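PDB 3SVT: short-chain type dehydrogenase/reductase from Mycobacterium ulcerans, which probably catalyses an NAD-dependent oxidation or reduction, perhaps in the breakdown of aromatic hydrocarbons. Local coordinates for residues Gln176-Ala179 against Asp180-Ala184; Lys25-Ala28 against Ala29-Ala33. One frame throughout, in Å; residues are numbered along the deposited sequence.

Contact 1 (Gln176-Ala179 against Asp180-Ala184); sequences QLAA and DELGA
The C-terminal turns of the long helix 163-182, part of the helical layer on the Rossmann sheet, bring Leu177 against Glu181 and Ala178 against Leu182. Leu177 and Glu181 lie side by side and point the same way, with CD1 of Leu177 3.8 Å from OE2 of Glu181. Leu177 sets CG beside its own carbonyl carbon (chi1 178°), and CD1 then lies alongside Glu181. The carboxylate's hydrogen bonds go across the subunit boundary: OE2 accepts from Trp160 N and OE1 from Ile108 N, both of the second subunit, so two backbone N-H groups probably fix its rotation. One step on, Ala178 CB meets Leu182 CD1 at 4.1 Å, on the flank that packs on Val187, Val189 and helix 113-140. Of the Asp180 carboxylate, OD2 hydrogen-bonds Thr157 OG1 of the second subunit and OD1 makes a salt bridge with Arg259 NE of the third.

The backbone N-H...O bonds bend progressively from Glu181 to Gly183. Glu181 N reaches Leu177 O at 3.0 Å with an angle of 160° at the hydrogen, in the carbonyl plane. Leu182 N to Ala178 O is 2.8 Å but bent to 137°, and Gly183 N to Ala179 O, at 3.0 Å, is weak. Helix 163-182 covers the sheet on strand 187-198 and, with helix 113-140, is one of the helices that commonly form the subunit interface in short-chain dehydrogenases.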
ATOM      1  N   GLN B 176      -2.313   5.428 -12.428  1.00 22.75           N
ATOM      2  CA  GLN B 176      -3.525   4.780 -11.884  1.00 23.92           C
ATOM      3  C   GLN B 176      -4.844   5.526 -12.188  1.00 24.01           C
ATOM      4  O   GLN B 176      -5.820   4.901 -12.619  1.00 22.89           O
ATOM      5  CB  GLN B 176      -3.352   4.508 -10.394  1.00 23.92           C
ATOM      6  CG  GLN B 176      -2.284   3.453 -10.166  1.00 23.79           C
ATOM      7  CD  GLN B 176      -2.203   3.011  -8.752  1.00 26.91           C
ATOM      8  OE1 GLN B 176      -2.160   3.841  -7.849  1.00 28.00           O
ATOM      9  NE2 GLN B 176      -2.186   1.696  -8.537  1.00 26.18           N
ATOM     10  N   LEU B 177      -4.848   6.858 -12.025  1.00 23.65           N
ATOM     11  CA  LEU B 177      -6.001   7.673 -12.399  1.00 23.17           C
ATOM     12  C   LEU B 177      -6.380   7.485 -13.874  1.00 23.34           C
ATOM     13  O   LEU B 177      -7.548   7.226 -14.197  1.00 22.74           O
ATOM     14  CB  LEU B 177      -5.693   9.139 -12.134  1.00 23.97           C
ATOM     15  CG  LEU B 177      -6.713  10.228 -12.478  1.00 25.72           C
ATOM     16  CD1 LEU B 177      -8.043   9.955 -11.790  1.00 27.30           C
ATOM     17  CD2 LEU B 177      -6.133  11.613 -12.094  1.00 25.59           C
ATOM     18  N   ALA B 178      -5.387   7.612 -14.763  1.00 22.77           N
ATOM     19  CA  ALA B 178      -5.596   7.434 -16.193  1.00 22.84           C
ATOM     20  C   ALA B 178      -6.116   6.023 -16.571  1.00 22.25           C
ATOM     21  O   ALA B 178      -7.014   5.872 -17.428  1.00 22.32           O
ATOM     22  CB  ALA B 178      -4.313   7.779 -16.963  1.00 22.39           C
ATOM     23  N   ALA B 179      -5.546   4.995 -15.950  1.00 22.35           N
ATOM     24  CA  ALA B 179      -6.023   3.623 -16.127  1.00 22.24           C
ATOM     25  C   ALA B 179      -7.534   3.568 -15.805  1.00 22.52           C
ATOM     26  O   ALA B 179      -8.304   2.965 -16.536  1.00 22.06           O
ATOM     27  CB  ALA B 179      -5.244   2.644 -15.202  1.00 22.06           C
ATOM     28  N   ASP B 180      -7.930   4.208 -14.710  1.00 22.37           N
ATOM     29  CA  ASP B 180      -9.340   4.205 -14.259  1.00 23.46           C
ATOM     30  C   ASP B 180     -10.229   4.895 -15.321  1.00 24.25           C
ATOM     31  O   ASP B 180     -11.267   4.363 -15.711  1.00 23.46           O
ATOM     32  CB  ASP B 180      -9.456   4.918 -12.917  1.00 23.38           C
ATOM     33  CG  ASP B 180     -10.725   4.546 -12.117  1.00 26.51           C
ATOM     34  OD1 ASP B 180     -11.667   3.921 -12.653  1.00 25.35           O
ATOM     35  OD2 ASP B 180     -10.759   4.883 -10.899  1.00 28.22           O
ATOM     36  N   GLU B 181      -9.776   6.060 -15.786  1.00 24.37           N
ATOM     37  CA  GLU B 181     -10.510   6.857 -16.774  1.00 26.20           C
ATOM     38  C   GLU B 181     -10.594   6.260 -18.169  1.00 26.07           C
ATOM     39  O   GLU B 181     -11.592   6.445 -18.857  1.00 26.83           O
ATOM     40  CB  GLU B 181      -9.914   8.271 -16.901  1.00 26.25           C
ATOM     41  CG  GLU B 181     -10.485   9.226 -15.887  1.00 28.33           C
ATOM     42  CD  GLU B 181      -9.887  10.631 -15.988  1.00 29.65           C
ATOM     43  OE1 GLU B 181      -9.619  11.081 -17.112  1.00 28.15           O
ATOM     44  OE2 GLU B 181      -9.689  11.275 -14.935  1.00 31.93           O
ATOM     45  N   LEU B 182      -9.526   5.582 -18.582  1.00 25.95           N
ATOM     46  CA  LEU B 182      -9.332   5.222 -19.960  1.00 26.01           C
ATOM     47  C   LEU B 182      -9.558   3.748 -20.215  1.00 25.99           C
ATOM     48  O   LEU B 182      -9.499   3.321 -21.370  1.00 25.63           O
ATOM     49  CB  LEU B 182      -7.916   5.616 -20.401  1.00 25.74           C
ATOM     50  CG  LEU B 182      -7.565   7.111 -20.288  1.00 26.55           C
ATOM     51  CD1 LEU B 182      -6.082   7.312 -20.658  1.00 24.77           C
ATOM     52  CD2 LEU B 182      -8.511   7.996 -21.135  1.00 27.34           C
ATOM     53  N   GLY B 183      -9.796   2.961 -19.162  1.00 25.08           N
ATOM     54  CA  GLY B 183     -10.075   1.534 -19.357  1.00 25.29           C
ATOM     55  C   GLY B 183     -11.224   1.269 -20.322  1.00 25.28           C
ATOM     56  O   GLY B 183     -11.189   0.320 -21.114  1.00 25.53           O
ATOM     57  N   ALA B 184     -12.245   2.109 -20.248  1.00 25.33           N
ATOM     58  CA  ALA B 184     -13.458   1.969 -21.086  1.00 25.26           C
ATOM     59  C   ALA B 184     -13.138   2.117 -22.564  1.00 26.15           C
ATOM     60  O   ALA B 184     -13.935   1.712 -23.420  1.00 25.37           O
ATOM     61  CB  ALA B 184     -14.530   3.022 -20.657  1.00 25.71           C
TER

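Contact 2 (Lys25-Ala28 against Ala29-Ala33); sequences KGVA and AGLVA
Val27 and Leu31, one turn apart on helix 22-33, make the apolar side-chain contact here: CG1 of Val27 stands 4.1 Å from CD1 of Leu31, and the two side chains run side by side in the same direction. The torsions account for the meeting. CG1 of Val27 is anti to the backbone N (chi1 168°), whereas CG of Leu31 is anti to its own carbonyl carbon (chi1 -71°), which swings the leucine back over the preceding turn.

A second group consists of side-chain carbons resting against carbonyl oxygens of the turn before. CG of Leu31 comes to 3.4 Å from Val27 O, so the branch point of the leucine sits against the carbonyl that its own backbone N engages. Val32 behaves similarly toward Ala28, its CG2 lying 3.3 Å from Ala28 O, and Ala29 CB is 3.3 Å from Lys25 O.

This is the helix of the beta-alpha-beta unit formed by strand 13-17, helix 22-33 and strand 37-42, the first crossover of the Rossmann fold. Ala28 and Val32 face strand 37-42 through Ile40 and Val38. Leu31 also touches Val38, and reaches Phe9 and helix 227-238 at Met235 and Leu238, so it is enclosed on more than the strand side.

Backbone hydrogen bonding is regular i to i+4 throughout. Gly30 N donates to Gly26 O at 3.0 Å, nearly straight at the hydrogen, although the donor is tilted 31° from the carbonyl plane. Val32 N to Ala28 O, also 3.0 Å, lies nearly along the C=O axis, and the same pairing joins Ala29 N to Lys25 O, Leu31 N to Val27 O and Ala33 N to Ala29 O.

Charge enters only weakly: the ion pair from Lys25 NZ to Glu54 OE2 is long.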
ATOM      1  N   LYS B  25      16.603   4.199 -24.412  1.00 30.81           N
ATOM      2  CA  LYS B  25      17.326   3.641 -25.566  1.00 32.32           C
ATOM      3  C   LYS B  25      17.178   2.112 -25.625  1.00 32.54           C
ATOM      4  O   LYS B  25      16.939   1.531 -26.700  1.00 32.30           O
ATOM      5  CB  LYS B  25      18.806   4.039 -25.493  1.00 33.88           C
ATOM      6  CG  LYS B  25      19.700   3.646 -26.655  1.00 36.25           C
ATOM      7  CD  LYS B  25      21.123   4.205 -26.376  1.00 38.05           C
ATOM      8  CE  LYS B  25      22.182   3.735 -27.341  1.00 40.61           C
ATOM      9  NZ  LYS B  25      23.564   4.155 -26.870  1.00 42.51           N
ATOM     10  N   GLY B  26      17.294   1.475 -24.463  1.00 32.60           N
ATOM     11  CA  GLY B  26      17.093   0.030 -24.360  1.00 32.85           C
ATOM     12  C   GLY B  26      15.682  -0.401 -24.730  1.00 31.77           C
ATOM     13  O   GLY B  26      15.486  -1.432 -25.351  1.00 31.36           O
ATOM     14  N   VAL B  27      14.690   0.382 -24.327  1.00 30.46           N
ATOM     15  CA  VAL B  27      13.320   0.042 -24.639  1.00 29.95           C
ATOM     16  C   VAL B  27      13.071   0.157 -26.154  1.00 30.23           C
ATOM     17  O   VAL B  27      12.442  -0.715 -26.771  1.00 29.92           O
ATOM     18  CB  VAL B  27      12.319   0.937 -23.845  1.00 29.68           C
ATOM     19  CG1 VAL B  27      10.929   0.756 -24.396  1.00 29.06           C
ATOM     20  CG2 VAL B  27      12.372   0.625 -22.328  1.00 27.78           C
ATOM     21  N   ALA B  28      13.585   1.247 -26.727  1.00 29.46           N
ATOM     22  CA  ALA B  28      13.528   1.499 -28.149  1.00 29.84           C
ATOM     23  C   ALA B  28      14.260   0.397 -28.936  1.00 31.04           C
ATOM     24  O   ALA B  28      13.758  -0.104 -29.947  1.00 30.71           O
ATOM     25  CB  ALA B  28      14.146   2.889 -28.455  1.00 29.40           C
ATOM     26  N   ALA B  29      15.429   0.010 -28.437  1.00 31.75           N
ATOM     27  CA  ALA B  29      16.209  -1.055 -29.052  1.00 33.50           C
ATOM     28  C   ALA B  29      15.385  -2.330 -29.122  1.00 33.89           C
ATOM     29  O   ALA B  29      15.273  -2.957 -30.181  1.00 35.25           O
ATOM     30  CB  ALA B  29      17.487  -1.309 -28.265  1.00 33.42           C
ATOM     31  N   GLY B  30      14.836  -2.721 -27.973  1.00 33.47           N
ATOM     32  CA  GLY B  30      13.983  -3.896 -27.881  1.00 33.79           C
ATOM     33  C   GLY B  30      12.845  -3.928 -28.880  1.00 33.55           C
ATOM     34  O   GLY B  30      12.607  -4.939 -29.549  1.00 34.97           O
ATOM     35  N   LEU B  31      12.123  -2.826 -28.972  1.00 33.05           N
ATOM     36  CA  LEU B  31      10.949  -2.736 -29.862  1.00 33.27           C
ATOM     37  C   LEU B  31      11.318  -2.802 -31.336  1.00 33.93           C
ATOM     38  O   LEU B  31      10.684  -3.532 -32.130  1.00 35.15           O
ATOM     39  CB  LEU B  31      10.173  -1.442 -29.580  1.00 31.77           C
ATOM     40  CG  LEU B  31       9.413  -1.422 -28.240  1.00 31.97           C
ATOM     41  CD1 LEU B  31       8.886  -0.023 -27.910  1.00 31.30           C
ATOM     42  CD2 LEU B  31       8.272  -2.411 -28.240  1.00 29.93           C
ATOM     43  N   VAL B  32      12.329  -2.028 -31.717  1.00 33.67           N
ATOM     44  CA  VAL B  32      12.773  -2.039 -33.115  1.00 34.76           C
ATOM     45  C   VAL B  32      13.229  -3.447 -33.494  1.00 36.32           C
ATOM     46  O   VAL B  32      12.858  -3.955 -34.571  1.00 36.77           O
ATOM     47  CB  VAL B  32      13.885  -1.008 -33.411  1.00 34.45           C
ATOM     48  CG1 VAL B  32      14.386  -1.175 -34.836  1.00 35.93           C
ATOM     49  CG2 VAL B  32      13.363   0.428 -33.197  1.00 34.24           C
ATOM     50  N   ALA B  33      13.981  -4.088 -32.592  1.00 35.64           N
ATOM     51  CA  ALA B  33      14.496  -5.417 -32.872  1.00 37.92           C
ATOM     52  C   ALA B  33      13.350  -6.408 -33.007  1.00 38.96           C
ATOM     53  O   ALA B  33      13.462  -7.365 -33.744  1.00 40.94           O
ATOM     54  CB  ALA B  33      15.510  -5.875 -31.799  1.00 37.62           C
TER

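Contacts 1 and 2 come in series along the chain, 25-33 well before 176-184, and both belong to the same Rossmann-type domain of the short-chain dehydrogenase/reductase family. Their centres are 26 Å apart and their nearest atoms about 18 Å, so neither touches the other. Each lies within a single helix, and the two helices cover opposite faces of one parallel sheet, as is usual for this fold: 22-33 beside 227-238, and 163-182 beside 113-140. No other protein chain of the assembly touches contact 2, which belongs to the packing of a helix on the sheet within one subunit. Contact 1 meets two other subunits and also joins chains of the four-chain assembly.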